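Local coordinates for protein gamma-glutamyl-gamma-aminobutyrate hydrolase PuuD (Escherichia coli, PDB 6VTV) that hydrolyses the gamma-glutamyl linkage of gamma-glutamyl-gamma-aminobutyrate, releasing 4-aminobutanoate and glutamate in the last step of the route from putrescine to 4-aminobutanoate, at residues B[83-89]-B[130-135]; B[49-54]-B[93-99]; B[64-68]-B[251-255]; B[124-130]-B[195-199]. The contacts are given in a common frame with arbitrary orientation. Where two conformers were deposited one is given. Residues are numbered along the deposited sequence.

Contact 1. Residues B[83-89]-B[130-135]; sequences YGENGDE and GSLHRK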
# COMPACT_ATOMS: atom_id res chain seq x y z
N TYR B 83 2.14 -24.49 9.88
CA TYR B 83 3.25 -25.42 10.06
C TYR B 83 2.83 -26.63 10.89
O TYR B 83 3.63 -27.19 11.63
CB TYR B 83 4.47 -24.72 10.67
CG TYR B 83 4.22 -23.90 11.91
CD1 TYR B 83 3.78 -22.58 11.82
CD2 TYR B 83 4.45 -24.42 13.18
CE1 TYR B 83 3.57 -21.82 12.96
CE2 TYR B 83 4.24 -23.67 14.32
CZ TYR B 83 3.80 -22.37 14.20
OH TYR B 83 3.59 -21.61 15.33
N GLY B 84 1.56 -27.03 10.77
CA GLY B 84 1.12 -28.30 11.30
C GLY B 84 0.81 -28.36 12.78
O GLY B 84 0.72 -29.46 13.33
N GLU B 85 0.65 -27.22 13.44
CA GLU B 85 0.35 -27.19 14.86
C GLU B 85 -1.10 -26.78 15.09
O GLU B 85 -1.74 -26.16 14.23
CB GLU B 85 1.30 -26.25 15.61
CG GLU B 85 2.75 -26.70 15.56
CD GLU B 85 3.59 -26.11 16.69
OE1 GLU B 85 3.00 -25.51 17.61
OE2 GLU B 85 4.83 -26.26 16.65
N ASN B 86 -1.61 -27.13 16.26
CA ASN B 86 -3.00 -26.87 16.61
C ASN B 86 -3.11 -25.68 17.56
O ASN B 86 -2.15 -25.31 18.24
CB ASN B 86 -3.64 -28.11 17.24
CG ASN B 86 -3.77 -29.26 16.25
OD1 ASN B 86 -3.04 -30.25 16.34
ND2 ASN B 86 -4.70 -29.13 15.31
N GLY B 87 -4.30 -25.10 17.61
CA GLY B 87 -4.54 -23.92 18.43
C GLY B 87 -4.22 -22.63 17.70
O GLY B 87 -3.77 -22.61 16.55
N ASP B 88 -4.47 -21.53 18.39
CA ASP B 88 -4.22 -20.20 17.86
C ASP B 88 -3.25 -19.45 18.76
O ASP B 88 -2.91 -19.89 19.86
CB ASP B 88 -5.53 -19.41 17.69
CG ASP B 88 -6.27 -19.22 19.00
OD1 ASP B 88 -5.83 -19.75 20.04
OD2 ASP B 88 -7.31 -18.52 18.99
N GLU B 89 -2.83 -18.29 18.28
CA GLU B 89 -2.00 -17.36 19.02
C GLU B 89 -2.63 -15.98 18.93
O GLU B 89 -3.38 -15.70 17.99
CB GLU B 89 -0.56 -17.32 18.47
CG GLU B 89 0.27 -18.54 18.82
CD GLU B 89 0.44 -18.72 20.32
OE1 GLU B 89 0.57 -17.70 21.03
OE2 GLU B 89 0.44 -19.87 20.79
N GLY B 130 9.36 -25.36 7.58
CA GLY B 130 9.83 -25.29 8.95
C GLY B 130 8.70 -25.02 9.93
O GLY B 130 7.51 -25.06 9.60
N SER B 131 9.10 -24.75 11.17
CA SER B 131 8.16 -24.49 12.25
C SER B 131 8.71 -23.38 13.13
O SER B 131 9.86 -22.96 12.99
CB SER B 131 7.90 -25.75 13.08
OG SER B 131 9.09 -26.22 13.68
N LEU B 132 7.87 -22.90 14.05
CA LEU B 132 8.21 -21.77 14.90
C LEU B 132 8.02 -22.11 16.37
O LEU B 132 7.18 -22.94 16.73
CB LEU B 132 7.35 -20.54 14.56
CG LEU B 132 7.26 -20.12 13.10
CD1 LEU B 132 6.30 -18.96 12.95
CD2 LEU B 132 8.64 -19.75 12.57
N HIS B 133 8.81 -21.45 17.21
CA HIS B 133 8.53 -21.39 18.64
C HIS B 133 7.41 -20.37 18.85
O HIS B 133 7.54 -19.21 18.46
CB HIS B 133 9.77 -20.98 19.43
CG HIS B 133 10.81 -22.05 19.54
ND1 HIS B 133 10.66 -23.15 20.34
CD2 HIS B 133 12.03 -22.17 18.96
CE1 HIS B 133 11.73 -23.92 20.25
NE2 HIS B 133 12.58 -23.34 19.41
N ARG B 134 6.31 -20.80 19.47
CA ARG B 134 5.19 -19.89 19.68
C ARG B 134 5.39 -18.99 20.89
O ARG B 134 4.78 -17.92 20.95
CB ARG B 134 3.89 -20.68 19.80
CG ARG B 134 3.44 -21.29 18.49
CD ARG B 134 2.50 -22.47 18.69
NE ARG B 134 1.15 -22.05 19.06
CZ ARG B 134 0.09 -22.84 19.01
NH1 ARG B 134 0.21 -24.10 18.61
NH2 ARG B 134 -1.10 -22.38 19.37
N LYS B 135 6.22 -19.40 21.85
CA LYS B 135 6.49 -18.62 23.07
C LYS B 135 7.97 -18.80 23.40
O LYS B 135 8.34 -19.74 24.11
CB LYS B 135 5.59 -19.05 24.22
CG LYS B 135 4.11 -18.82 24.00
CD LYS B 135 3.75 -17.35 24.10
CE LYS B 135 3.70 -16.89 25.54
NZ LYS B 135 3.42 -15.43 25.63
O HOH W 1 5.68 -23.86 19.10
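This is a surface contact in which one arginine side chain is held by an irregular loop. Segment 83-89 belongs to the connection between strand 68-71 and helix 94-109, and curls around Arg134, which follows strand 132-133. The evidence lies in the guanidinium, whose partners sit near its plane. Arg134 NE donates to Glu89 OE2 at 2.9 Å, NH1 to the carbonyl O of Asn86 at 2.7 Å and to Glu85 OE1 at 3.3 Å, and NH2 to Asp88 O at 3.1 Å. Two of these are salt bridges, so Glu85, Arg134 and Glu89 form a charged network, which Lys192 extends by pairing with Glu85 OE2. Gly87, at phi 88° and psi 178°, suits the bend: a CB there would lie 3.1 Å from Arg134 NH2. Within the class I glutamine amidotransferase fold the contact ties this loop to the antiparallel ribbon of 132-133 and 190-191, with the side chain of Leu132 about 10 Å from that of Cys118, the predicted nucleophile. At the other end Tyr83 packs on 130-134, its CE1 4.0 Å from Leu132 CD1. Leu132 N lies over one face of the Tyr83 ring, 3.7 Å from CE2, while Arg134 CG meets the ring edge, 3.2 Å from Tyr83 OH. One water accepts from Arg134 N at 3.1 Å and donates to Leu132 O at 3.0 Å.

Contact 2. Residues B[49-54]-B[93-99]; sequences LPHALA and DPGRDLL
Between strand 45-49 and helix 56-62 the chain makes a 3-10 turn over 51-54, with Leu53 N bonded to Pro50 O and Ala54 N to His51 O, both at 3.1 Å. This turn packs on the first turns of helix 94-109; CA distances are 5.6 Å for His51-Gly95 and 4.6 Å for Ala54-Leu99. Asp93 (chi1 t) is the N-cap: its OD2 accepts from Arg96 N at 3.1 Å and lies 3.3 Å from His51 CE1, while OD1 accepts from Arg20 N. Gly95 permits the close approach, since a CB would fall 2.6 Å from His51 ND1. The imidazole (chi1 m, chi2 169°) of His51 lays one face over the Gly95-Arg96 peptide, with ND1 3.4 Å from Gly95 C and CE1 3.2 Å from Arg96 N. The Arg96 (chi1 t) guanidinium leads away to Pro72 O and Glu123; the Arg96 side chain is about 8 Å from that of Cys118, the predicted nucleophile. Leu98 CG reaches Ala54 CB at 4.3 Å. Leu99 (t, p) enters the turn, its CD2 3.5 Å from Leu49 O and its CD1 3.7 Å from Ala54 N. Pro50, Ala52 and Leu53 pack on Leu36, Ile40 and Leu45 of the second subunit, placing this side of the turn at the homodimer interface. No hydrogen bond crosses between the segments: His51 NE2 bonds to Met18 O instead, so van der Waals fit holds the contact.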
# COMPACT_ATOMS: atom_id res chain seq x y z
N LEU B 49 1.38 -4.28 -1.68
CA LEU B 49 0.55 -5.34 -2.23
C LEU B 49 -0.57 -5.69 -1.26
O LEU B 49 -0.30 -6.24 -0.18
CB LEU B 49 1.40 -6.57 -2.53
CG LEU B 49 2.68 -6.32 -3.33
CD1 LEU B 49 3.50 -7.60 -3.45
CD2 LEU B 49 2.35 -5.76 -4.71
N PRO B 50 -1.83 -5.41 -1.59
CA PRO B 50 -2.94 -5.82 -0.72
C PRO B 50 -3.14 -7.32 -0.73
O PRO B 50 -2.72 -8.04 -1.64
CB PRO B 50 -4.16 -5.10 -1.32
CG PRO B 50 -3.61 -4.11 -2.31
CD PRO B 50 -2.29 -4.64 -2.76
N HIS B 51 -3.82 -7.80 0.32
CA HIS B 51 -4.03 -9.23 0.50
C HIS B 51 -4.91 -9.84 -0.59
O HIS B 51 -4.82 -11.04 -0.84
CB HIS B 51 -4.66 -9.50 1.87
CG HIS B 51 -3.77 -9.12 3.02
ND1 HIS B 51 -4.22 -9.07 4.32
CD2 HIS B 51 -2.46 -8.77 3.07
CE1 HIS B 51 -3.23 -8.71 5.12
NE2 HIS B 51 -2.15 -8.52 4.38
N ALA B 52 -5.75 -9.03 -1.24
CA ALA B 52 -6.58 -9.55 -2.32
C ALA B 52 -5.76 -10.04 -3.50
O ALA B 52 -6.25 -10.85 -4.29
CB ALA B 52 -7.57 -8.48 -2.78
N LEU B 53 -4.51 -9.57 -3.63
CA LEU B 53 -3.64 -10.02 -4.71
C LEU B 53 -3.19 -11.46 -4.55
O LEU B 53 -2.58 -12.01 -5.47
CB LEU B 53 -2.42 -9.10 -4.80
CG LEU B 53 -2.75 -7.65 -5.15
CD1 LEU B 53 -1.47 -6.87 -5.41
CD2 LEU B 53 -3.68 -7.59 -6.35
N ALA B 54 -3.48 -12.09 -3.40
CA ALA B 54 -3.16 -13.51 -3.23
C ALA B 54 -3.97 -14.39 -4.17
O ALA B 54 -3.65 -15.57 -4.32
CB ALA B 54 -3.41 -13.93 -1.78
N ASP B 93 -3.13 -12.68 11.39
CA ASP B 93 -3.43 -11.97 10.15
C ASP B 93 -3.53 -13.01 9.04
O ASP B 93 -2.61 -13.19 8.25
CB ASP B 93 -2.35 -10.92 9.83
CG ASP B 93 -2.74 -10.00 8.69
OD1 ASP B 93 -2.10 -8.93 8.55
OD2 ASP B 93 -3.68 -10.32 7.94
N PRO B 94 -4.66 -13.72 8.98
CA PRO B 94 -4.79 -14.79 7.97
C PRO B 94 -4.65 -14.30 6.54
O PRO B 94 -4.13 -15.04 5.70
CB PRO B 94 -6.20 -15.35 8.24
CG PRO B 94 -6.47 -14.99 9.68
CD PRO B 94 -5.84 -13.64 9.86
N GLY B 95 -5.08 -13.07 6.25
CA GLY B 95 -4.92 -12.55 4.91
C GLY B 95 -3.47 -12.38 4.51
O GLY B 95 -3.08 -12.75 3.40
N ARG B 96 -2.65 -11.84 5.41
CA ARG B 96 -1.22 -11.72 5.11
C ARG B 96 -0.57 -13.10 4.99
O ARG B 96 0.27 -13.31 4.11
CB ARG B 96 -0.52 -10.90 6.19
CG ARG B 96 0.98 -11.17 6.26
CD ARG B 96 1.80 -9.92 6.51
NE ARG B 96 3.22 -10.21 6.39
CZ ARG B 96 4.19 -9.34 6.65
NH1 ARG B 96 3.90 -8.12 7.06
NH2 ARG B 96 5.46 -9.70 6.50
N ASP B 97 -0.96 -14.04 5.86
CA ASP B 97 -0.48 -15.41 5.74
C ASP B 97 -0.74 -15.95 4.34
O ASP B 97 0.15 -16.54 3.71
CB ASP B 97 -1.17 -16.30 6.77
CG ASP B 97 -0.59 -16.14 8.16
OD1 ASP B 97 0.38 -15.38 8.33
OD2 ASP B 97 -1.12 -16.79 9.09
N LEU B 98 -1.96 -15.76 3.83
CA LEU B 98 -2.31 -16.25 2.50
C LEU B 98 -1.42 -15.63 1.43
O LEU B 98 -0.86 -16.34 0.59
CB LEU B 98 -3.78 -15.95 2.22
CG LEU B 98 -4.48 -16.81 1.17
CD1 LEU B 98 -4.58 -18.25 1.63
CD2 LEU B 98 -5.85 -16.23 0.86
N LEU B 99 -1.27 -14.30 1.46
CA LEU B 99 -0.46 -13.63 0.45
C LEU B 99 1.02 -13.97 0.60
O LEU B 99 1.71 -14.19 -0.39
CB LEU B 99 -0.67 -12.11 0.53
CG LEU B 99 0.17 -11.27 -0.43
CD1 LEU B 99 -0.15 -11.62 -1.87
CD2 LEU B 99 -0.04 -9.78 -0.17

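Contact 3. Residues B[64-68]-B[251-255]; sequences PKLDG and HIAEK
A salt bridge leads this contact: Lys255 NZ donates to Asp67 OD1 at 3.1 Å, although the lysine is poorly ordered. Asp67 (chi1 m) has its other oxygen, OD2, bonded to Val13 N. A water joins three groups, donating to Leu66 O at 2.6 Å, accepting from Lys255 NZ at 2.9 Å and hydrogen-bonded to His251 NE2 at 2.9 Å. Lys255 closes the last helical turn, its N bonded to His251 O at 2.9 Å, and its side chain (chi1 -107°, between wells) extends at chi2 t and bends at chi3 m. Packing is slight: Ile252 CG1 lies 3.5 Å from Asp67 OD1, and His251 CD2 (chi1 t) lies 3.6 Å from Asp67 O. The nearest CA pair, Asp67 and Ile252, is 6.6 Å apart. Segment 64-68 leaves a 3-10 turn at 64-65, becomes extended at Leu66 (-103/128) and runs into strand 68-71. The contact thus joins the link between helix 56-62 and that sheet strand to the C-terminal end of helix 235-254.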
# COMPACT_ATOMS: atom_id res chain seq x y z
N PRO B 64 5.59 -10.82 -12.99
CA PRO B 64 6.57 -10.35 -13.98
C PRO B 64 6.95 -8.89 -13.83
O PRO B 64 8.01 -8.48 -14.32
CB PRO B 64 5.86 -10.60 -15.32
CG PRO B 64 4.89 -11.68 -15.04
CD PRO B 64 4.42 -11.43 -13.64
N LYS B 65 6.13 -8.08 -13.16
CA LYS B 65 6.41 -6.67 -12.97
C LYS B 65 7.15 -6.38 -11.67
O LYS B 65 7.48 -5.21 -11.42
CB LYS B 65 5.10 -5.87 -13.02
CG LYS B 65 4.46 -5.86 -14.40
CD LYS B 65 2.97 -5.58 -14.34
CE LYS B 65 2.36 -5.57 -15.73
NZ LYS B 65 0.87 -5.58 -15.70
N LEU B 66 7.42 -7.39 -10.86
CA LEU B 66 8.15 -7.23 -9.61
C LEU B 66 9.58 -7.70 -9.78
O LEU B 66 9.82 -8.81 -10.26
CB LEU B 66 7.47 -8.00 -8.48
CG LEU B 66 6.01 -7.67 -8.21
CD1 LEU B 66 5.41 -8.64 -7.19
CD2 LEU B 66 5.87 -6.24 -7.73
N ASP B 67 10.53 -6.85 -9.40
CA ASP B 67 11.94 -7.21 -9.40
C ASP B 67 12.42 -7.72 -8.05
O ASP B 67 13.56 -8.19 -7.95
CB ASP B 67 12.80 -6.02 -9.84
CG ASP B 67 12.31 -5.39 -11.13
OD1 ASP B 67 12.12 -6.12 -12.12
OD2 ASP B 67 12.12 -4.15 -11.16
N GLY B 68 11.59 -7.63 -7.02
CA GLY B 68 11.95 -8.11 -5.70
C GLY B 68 10.73 -8.15 -4.81
O GLY B 68 9.76 -7.42 -5.02
N HIS B 251 18.80 -9.53 -10.86
CA HIS B 251 17.63 -10.25 -11.36
C HIS B 251 17.11 -9.63 -12.64
O HIS B 251 16.68 -10.33 -13.56
CB HIS B 251 16.54 -10.30 -10.29
CG HIS B 251 15.25 -10.87 -10.77
ND1 HIS B 251 15.15 -12.13 -11.33
CD2 HIS B 251 13.99 -10.36 -10.79
CE1 HIS B 251 13.89 -12.37 -11.66
NE2 HIS B 251 13.17 -11.31 -11.34
N ILE B 252 17.13 -8.29 -12.72
CA ILE B 252 16.73 -7.61 -13.95
C ILE B 252 17.69 -7.95 -15.08
O ILE B 252 17.28 -8.26 -16.21
CB ILE B 252 16.64 -6.09 -13.72
CG1 ILE B 252 15.51 -5.76 -12.74
CG2 ILE B 252 16.45 -5.36 -15.04
CD1 ILE B 252 15.45 -4.30 -12.36
N ALA B 253 19.00 -7.91 -14.79
CA ALA B 253 19.99 -8.27 -15.79
C ALA B 253 19.89 -9.75 -16.15
O ALA B 253 20.04 -10.12 -17.32
CB ALA B 253 21.39 -7.93 -15.29
N GLU B 254 19.63 -10.61 -15.16
CA GLU B 254 19.48 -12.03 -15.44
C GLU B 254 18.21 -12.32 -16.24
O GLU B 254 18.15 -13.33 -16.95
CB GLU B 254 19.47 -12.83 -14.14
CG GLU B 254 20.84 -12.99 -13.49
CD GLU B 254 21.72 -13.98 -14.23
OE1 GLU B 254 21.31 -15.15 -14.39
OE2 GLU B 254 22.82 -13.58 -14.66
N LYS B 255 17.20 -11.45 -16.13
CA LYS B 255 15.96 -11.63 -16.87
C LYS B 255 16.12 -11.45 -18.37
O LYS B 255 15.12 -11.51 -19.10
CB LYS B 255 14.89 -10.66 -16.35
CG LYS B 255 13.82 -11.34 -15.53
CD LYS B 255 12.63 -10.44 -15.30
CE LYS B 255 12.95 -9.30 -14.35
NZ LYS B 255 11.73 -8.80 -13.66
O HOH W 2 10.42 -10.76 -11.89

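Contact 4. Residues B[124-130]-B[195-199]; sequences LVVATGG and SPRLR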
# COMPACT_ATOMS: atom_id res chain seq x y z
N LEU B 124 9.19 -17.05 5.89
CA LEU B 124 10.11 -17.84 5.07
C LEU B 124 10.31 -19.23 5.64
O LEU B 124 10.30 -20.23 4.90
CB LEU B 124 11.46 -17.12 4.97
CG LEU B 124 11.91 -16.60 3.60
CD1 LEU B 124 13.42 -16.36 3.60
CD2 LEU B 124 11.52 -17.57 2.50
N VAL B 125 10.49 -19.33 6.96
CA VAL B 125 10.73 -20.62 7.59
C VAL B 125 9.51 -21.52 7.43
O VAL B 125 9.64 -22.71 7.10
CB VAL B 125 11.09 -20.42 9.08
CG1 VAL B 125 11.09 -21.75 9.82
CG2 VAL B 125 12.45 -19.74 9.20
N VAL B 126 8.31 -20.97 7.63
CA VAL B 126 7.11 -21.79 7.54
C VAL B 126 6.82 -22.16 6.09
O VAL B 126 6.38 -23.28 5.79
CB VAL B 126 5.92 -21.06 8.19
CG1 VAL B 126 4.62 -21.80 7.93
CG2 VAL B 126 6.15 -20.92 9.69
N ALA B 127 7.06 -21.23 5.15
CA ALA B 127 6.72 -21.49 3.76
C ALA B 127 7.56 -22.62 3.16
O ALA B 127 7.09 -23.32 2.26
CB ALA B 127 6.89 -20.22 2.93
N THR B 128 8.78 -22.81 3.66
CA THR B 128 9.68 -23.82 3.13
C THR B 128 9.66 -25.12 3.93
O THR B 128 10.51 -25.98 3.71
CB THR B 128 11.10 -23.27 3.05
OG1 THR B 128 11.45 -22.65 4.29
CG2 THR B 128 11.20 -22.24 1.93
N GLY B 129 8.71 -25.27 4.86
CA GLY B 129 8.53 -26.51 5.58
C GLY B 129 8.98 -26.51 7.02
O GLY B 129 8.98 -27.58 7.65
N GLY B 130 9.36 -25.36 7.58
CA GLY B 130 9.83 -25.29 8.95
C GLY B 130 8.70 -25.02 9.93
O GLY B 130 7.51 -25.06 9.60
N SER B 195 13.96 -25.87 7.69
CA SER B 195 13.98 -26.88 6.65
C SER B 195 15.38 -27.02 6.05
O SER B 195 16.17 -26.08 6.06
CB SER B 195 12.98 -26.52 5.55
OG SER B 195 12.94 -27.51 4.54
N PRO B 196 15.72 -28.21 5.52
CA PRO B 196 16.97 -28.34 4.77
C PRO B 196 17.01 -27.50 3.50
O PRO B 196 18.10 -27.31 2.95
CB PRO B 196 17.03 -29.84 4.44
CG PRO B 196 15.62 -30.32 4.57
CD PRO B 196 15.02 -29.50 5.67
N ARG B 197 15.87 -26.99 3.04
CA ARG B 197 15.87 -26.04 1.93
C ARG B 197 16.53 -24.72 2.31
O ARG B 197 16.99 -23.99 1.42
CB ARG B 197 14.44 -25.77 1.46
CG ARG B 197 13.74 -26.96 0.83
CD ARG B 197 12.27 -26.66 0.58
NE ARG B 197 12.09 -25.62 -0.43
CZ ARG B 197 10.93 -25.01 -0.67
NH1 ARG B 197 9.85 -25.34 0.01
NH2 ARG B 197 10.86 -24.08 -1.61
N LEU B 198 16.59 -24.40 3.60
CA LEU B 198 17.15 -23.16 4.09
C LEU B 198 18.51 -23.39 4.72
O LEU B 198 18.79 -24.46 5.27
CB LEU B 198 16.22 -22.52 5.13
CG LEU B 198 15.22 -21.45 4.69
CD1 LEU B 198 14.53 -21.87 3.40
CD2 LEU B 198 14.20 -21.19 5.78
N ARG B 199 19.36 -22.37 4.64
CA ARG B 199 20.67 -22.37 5.27
C ARG B 199 20.68 -21.34 6.40
O ARG B 199 20.16 -20.24 6.24
CB ARG B 199 21.76 -22.05 4.25
CG ARG B 199 23.04 -21.47 4.82
CD ARG B 199 23.74 -20.56 3.82
NE ARG B 199 23.93 -21.20 2.51
CZ ARG B 199 23.31 -20.83 1.40
NH1 ARG B 199 22.45 -19.81 1.41
NH2 ARG B 199 23.54 -21.47 0.26
O HOH W 3 12.16 -23.72 6.89
O HOH W 4 6.52 -24.92 -0.39
O HOH W 5 9.36 -27.65 1.72
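Waters carry much of the polar traffic between these segments, where a Schellman motif ending helix 119-127 meets a type I beta turn, Ser195 to Leu198, that leads into strand 198-203. The helix end is defined by Gly130 N to Val125 O at 2.7 Å and Gly129 N to Val126 O at 3.2 Å, with Gly129 as C-prime residue at phi 107°. The turn is closed by Leu198 N to Ser195 O at 3.0 Å. One water accepts a hydrogen bond from Ser195 N at 2.9 Å and donates to Val125 O at 2.7 Å; another accepts from Arg197 NH1 at 2.9 Å and donates to Thr128 O at 2.8 Å. Direct packing centres on Thr128, whose CG2 sits over one face of the Arg197 guanidinium, 3.8 Å from CZ. Leu198 puts CD2 4.1 Å from Val125 CG2 and also touches Val212 and Val214, so the helix end is packed against the large mixed sheet of the alpha/beta fold. At Gly130 the limit is steric: a CB would lie 2.6 Å from Val125 CG1. Thr128 OG1 donates back to Leu124 O at 2.7 Å, while the same OG1 is 3.3 Å from Leu198 CD1.

Overall arrangement
Along the chain the segments run 49-54, 64-68, 83-89, 93-99, 124-130, 130-135, 195-199, 251-255. Contacts 1 and 2, with centres 19 Å apart, cross because 83-89 falls between 49-54 and 93-99; contacts 2 and 3 also cross, and contact 2 closes before contact 4 opens. Contacts 1 and 4 cross too, with centres 14 Å apart: they share Gly130, between helix 119-127 and strand 132-133, and Val126 CG2 packs on Tyr83 CD1 at 3.6 Å. Contacts 1, 2 and 4 each have a side chain about 8 to 11 Å from that of Cys118, the predicted nucleophile. Contact 3, 33 Å from contact 1 between centres, joins the connection before strand 68-71 to the end of C-terminal helix 235-254.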